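Local coordinates for Lmo2051 protein (Listeria monocytogenes, PDB 3I18), which is the PDZ domain of a predicted membrane-bound serine protease of the Lon-like S16 family, thought to hydrolyse proteins in an ATP-dependent manner, at residues Asp7-Met12 against Leu24-Ile30. Numbering follows the deposited sequence.
Sequences DGVYVM and LHAGDLI. Unlike the reference sequence in segment 7-12: Met12 (reference Leu).
Val9 and Ile30 trade two backbone hydrogen bonds, Val9 N to Ile30 O at 3.0 Å and Ile30 N to Val9 O at 2.8 Å, and so start the antiparallel pairing of strands 9-14 and 29-33. Tyr10 and Leu29 form the adjoining non-hydrogen-bonded pair. The bonding continues beyond the start of strand 29-33, into the turn that precedes it: Val11 N gives an almost straight bond to Asp28 O (2.9 Å, 175° at the hydrogen), while Val11 O takes Gly27 N from a direction tilted 33° from its carbonyl plane. That last donor belongs to a type II turn, His25 to Asp28, closed by Asp28 N to His25 O. Asp28 also reaches back within the turn, where OD2 accepts His25 N at 2.8 Å from above the carboxylate plane; its OD1 is bonded to His63.

On the side of the sheet bearing Tyr10 and Leu29, the two side chains meet in a CH-pi contact. Leu29 CD1 stands over the centre of the Tyr10 ring, 3.6 Å from the ring centroid and 11° off its normal. With CG swung away from the backbone N, the isobutyl group of Leu29 lies across the ring, and CD2 reaches Asp7 CB, 3.9 Å away.

Aliphatic packing takes over on the other side. Val9 and Ile30 lie alongside each other with Val9 CG1 3.5 Å from Ile30 CB, and Ile30 CD1 meets Val11 CG2 at 3.9 Å. Phe38 and Phe44, the latter from helix 41-49, pack against both Val9 and Ile30, so this layer belongs to the domain's interior. Here the His25-Asp28 turn leads into strand 29-33, helix 41-49 packs on the side of Val9 and Ile30, and the whole is the first strand pairing of a PDZ-like fold.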
ATOM      1  N   ASP A   7       5.742 -12.416   2.573  1.00 20.73           N
ATOM      2  CA  ASP A   7       6.181 -11.292   3.392  1.00 22.66           C
ATOM      3  C   ASP A   7       5.302 -10.050   3.272  1.00 19.80           C
ATOM      4  O   ASP A   7       5.216  -9.258   4.210  1.00 27.48           O
ATOM      5  CB  ASP A   7       7.623 -10.921   3.042  1.00 30.80           C
ATOM      6  CG  ASP A   7       8.569 -12.104   3.129  1.00 42.98           C
ATOM      7  OD1 ASP A   7       8.564 -12.796   4.170  1.00 40.49           O
ATOM      8  OD2 ASP A   7       9.318 -12.332   2.155  1.00 44.69           O
ATOM      9  N   GLY A   8       4.651  -9.884   2.126  1.00 16.87           N
ATOM     10  CA  GLY A   8       3.803  -8.723   1.917  1.00 19.75           C
ATOM     11  C   GLY A   8       3.911  -8.207   0.493  1.00 22.74           C
ATOM     12  O   GLY A   8       4.164  -8.974  -0.437  1.00 19.38           O
ATOM     13  N   VAL A   9       3.723  -6.903   0.315  1.00 14.83           N
ATOM     14  CA  VAL A   9       3.802  -6.304  -1.012  1.00 12.79           C
ATOM     15  C   VAL A   9       4.965  -5.311  -1.121  1.00  9.32           C
ATOM     16  O   VAL A   9       5.166  -4.481  -0.238  1.00 14.05           O
ATOM     17  CB  VAL A   9       2.468  -5.590  -1.370  1.00  7.98           C
ATOM     18  CG1 VAL A   9       2.186  -4.464  -0.383  1.00 15.67           C
ATOM     19  CG2 VAL A   9       2.533  -5.046  -2.784  1.00 28.07           C
ATOM     20  N   TYR A  10       5.741  -5.409  -2.199  1.00 13.20           N
ATOM     21  CA  TYR A  10       6.864  -4.494  -2.406  1.00  9.23           C
ATOM     22  C   TYR A  10       6.430  -3.325  -3.280  1.00 14.57           C
ATOM     23  O   TYR A  10       5.843  -3.518  -4.347  1.00 17.09           O
ATOM     24  CB  TYR A  10       8.044  -5.212  -3.070  1.00 19.01           C
ATOM     25  CG  TYR A  10       8.723  -6.228  -2.182  1.00 19.35           C
ATOM     26  CD1 TYR A  10       8.229  -7.526  -2.071  1.00 27.06           C
ATOM     27  CD2 TYR A  10       9.842  -5.881  -1.426  1.00 28.95           C
ATOM     28  CE1 TYR A  10       8.834  -8.455  -1.227  1.00 26.42           C
ATOM     29  CE2 TYR A  10      10.453  -6.800  -0.575  1.00 23.51           C
ATOM     30  CZ  TYR A  10       9.944  -8.080  -0.483  1.00 32.76           C
ATOM     31  OH  TYR A  10      10.539  -8.987   0.367  1.00 34.89           O
ATOM     32  N   VAL A  11       6.717  -2.113  -2.818  1.00 10.37           N
ATOM     33  CA  VAL A  11       6.361  -0.899  -3.545  1.00 12.00           C
ATOM     34  C   VAL A  11       7.336  -0.690  -4.704  1.00 15.83           C
ATOM     35  O   VAL A  11       8.548  -0.792  -4.526  1.00 17.12           O
ATOM     36  CB  VAL A  11       6.417   0.335  -2.615  1.00 15.47           C
ATOM     37  CG1 VAL A  11       6.096   1.600  -3.396  1.00 18.98           C
ATOM     38  CG2 VAL A  11       5.436   0.159  -1.467  1.00 11.03           C
HETATM   39  N   MSE A  12       6.813  -0.394  -5.888  1.00 20.94           N
HETATM   40  CA  MSE A  12       7.675  -0.194  -7.048  1.00 24.38           C
HETATM   41  C   MSE A  12       7.732   1.249  -7.504  1.00 23.29           C
HETATM   42  O   MSE A  12       8.686   1.663  -8.161  1.00 30.48           O
HETATM   43  CB  MSE A  12       7.215  -1.074  -8.209  1.00 31.28           C
HETATM   44  CG  MSE A  12       8.005  -0.856  -9.484  1.00 39.62           C
HETATM   45 SE   MSE A  12       7.720  -2.269 -10.714  1.00 49.56          SE
HETATM   46  CE  MSE A  12       5.907  -1.839 -11.237  1.00 45.78           C
ATOM     47  N   LEU A  24       6.079   6.553   2.148  1.00 10.58           N
ATOM     48  CA  LEU A  24       6.692   5.420   1.456  1.00  7.01           C
ATOM     49  C   LEU A  24       7.719   5.792   0.394  1.00 12.28           C
ATOM     50  O   LEU A  24       7.755   6.923  -0.094  1.00 16.06           O
ATOM     51  CB  LEU A  24       5.594   4.561   0.810  1.00  9.66           C
ATOM     52  CG  LEU A  24       4.511   3.990   1.732  1.00 12.44           C
ATOM     53  CD1 LEU A  24       3.412   3.355   0.908  1.00 10.13           C
ATOM     54  CD2 LEU A  24       5.136   2.978   2.688  1.00 12.36           C
ATOM     55  N   HIS A  25       8.558   4.821   0.050  1.00 14.54           N
ATOM     56  CA  HIS A  25       9.575   4.995  -0.978  1.00 14.36           C
ATOM     57  C   HIS A  25       9.651   3.711  -1.788  1.00 12.53           C
ATOM     58  O   HIS A  25       9.258   2.641  -1.315  1.00 16.91           O
ATOM     59  CB  HIS A  25      10.947   5.294  -0.358  1.00 13.20           C
ATOM     60  CG  HIS A  25      11.084   6.684   0.182  1.00 20.12           C
ATOM     61  ND1 HIS A  25      10.789   7.012   1.488  1.00 16.75           N
ATOM     62  CD2 HIS A  25      11.484   7.834  -0.413  1.00 17.37           C
ATOM     63  CE1 HIS A  25      11.003   8.303   1.674  1.00 25.85           C
ATOM     64  NE2 HIS A  25      11.424   8.825   0.536  1.00 19.09           N
ATOM     65  N   ALA A  26      10.145   3.816  -3.015  1.00 14.58           N
ATOM     66  CA  ALA A  26      10.270   2.649  -3.875  1.00 12.89           C
ATOM     67  C   ALA A  26      11.194   1.648  -3.197  1.00 16.63           C
ATOM     68  O   ALA A  26      12.263   2.013  -2.705  1.00 17.64           O
ATOM     69  CB  ALA A  26      10.831   3.063  -5.226  1.00 10.08           C
ATOM     70  N   GLY A  27      10.768   0.390  -3.160  1.00 13.32           N
ATOM     71  CA  GLY A  27      11.573  -0.645  -2.538  1.00 14.50           C
ATOM     72  C   GLY A  27      11.054  -1.077  -1.179  1.00 15.41           C
ATOM     73  O   GLY A  27      11.390  -2.161  -0.703  1.00 15.71           O
ATOM     74  N   ASP A  28      10.238  -0.240  -0.549  1.00 12.81           N
ATOM     75  CA  ASP A  28       9.691  -0.571   0.761  1.00 10.23           C
ATOM     76  C   ASP A  28       8.769  -1.778   0.690  1.00 12.53           C
ATOM     77  O   ASP A  28       8.111  -2.028  -0.326  1.00 14.75           O
ATOM     78  CB  ASP A  28       8.917   0.619   1.344  1.00 11.42           C
ATOM     79  CG  ASP A  28       9.810   1.799   1.674  1.00 11.66           C
ATOM     80  OD1 ASP A  28      11.048   1.652   1.634  1.00 14.43           O
ATOM     81  OD2 ASP A  28       9.274   2.882   1.978  1.00 12.60           O
ATOM     82  N   LEU A  29       8.736  -2.538   1.776  1.00  7.65           N
ATOM     83  CA  LEU A  29       7.880  -3.712   1.860  1.00  9.70           C
ATOM     84  C   LEU A  29       6.759  -3.411   2.841  1.00 10.98           C
ATOM     85  O   LEU A  29       7.013  -3.080   3.999  1.00 11.96           O
ATOM     86  CB  LEU A  29       8.673  -4.924   2.359  1.00 14.37           C
ATOM     87  CG  LEU A  29       7.860  -6.167   2.728  1.00 19.67           C
ATOM     88  CD1 LEU A  29       7.187  -6.759   1.503  1.00 16.62           C
ATOM     89  CD2 LEU A  29       8.782  -7.199   3.373  1.00 24.32           C
ATOM     90  N   ILE A  30       5.522  -3.515   2.372  1.00  9.65           N
ATOM     91  CA  ILE A  30       4.367  -3.275   3.235  1.00 10.22           C
ATOM     92  C   ILE A  30       3.938  -4.630   3.785  1.00  5.70           C
ATOM     93  O   ILE A  30       3.624  -5.544   3.021  1.00  9.64           O
ATOM     94  CB  ILE A  30       3.202  -2.648   2.455  1.00  3.95           C
ATOM     95  CG1 ILE A  30       3.605  -1.254   1.956  1.00  4.58           C
ATOM     96  CG2 ILE A  30       1.977  -2.573   3.344  1.00  7.02           C
ATOM     97  CD1 ILE A  30       2.534  -0.577   1.083  1.00  4.04           C
TER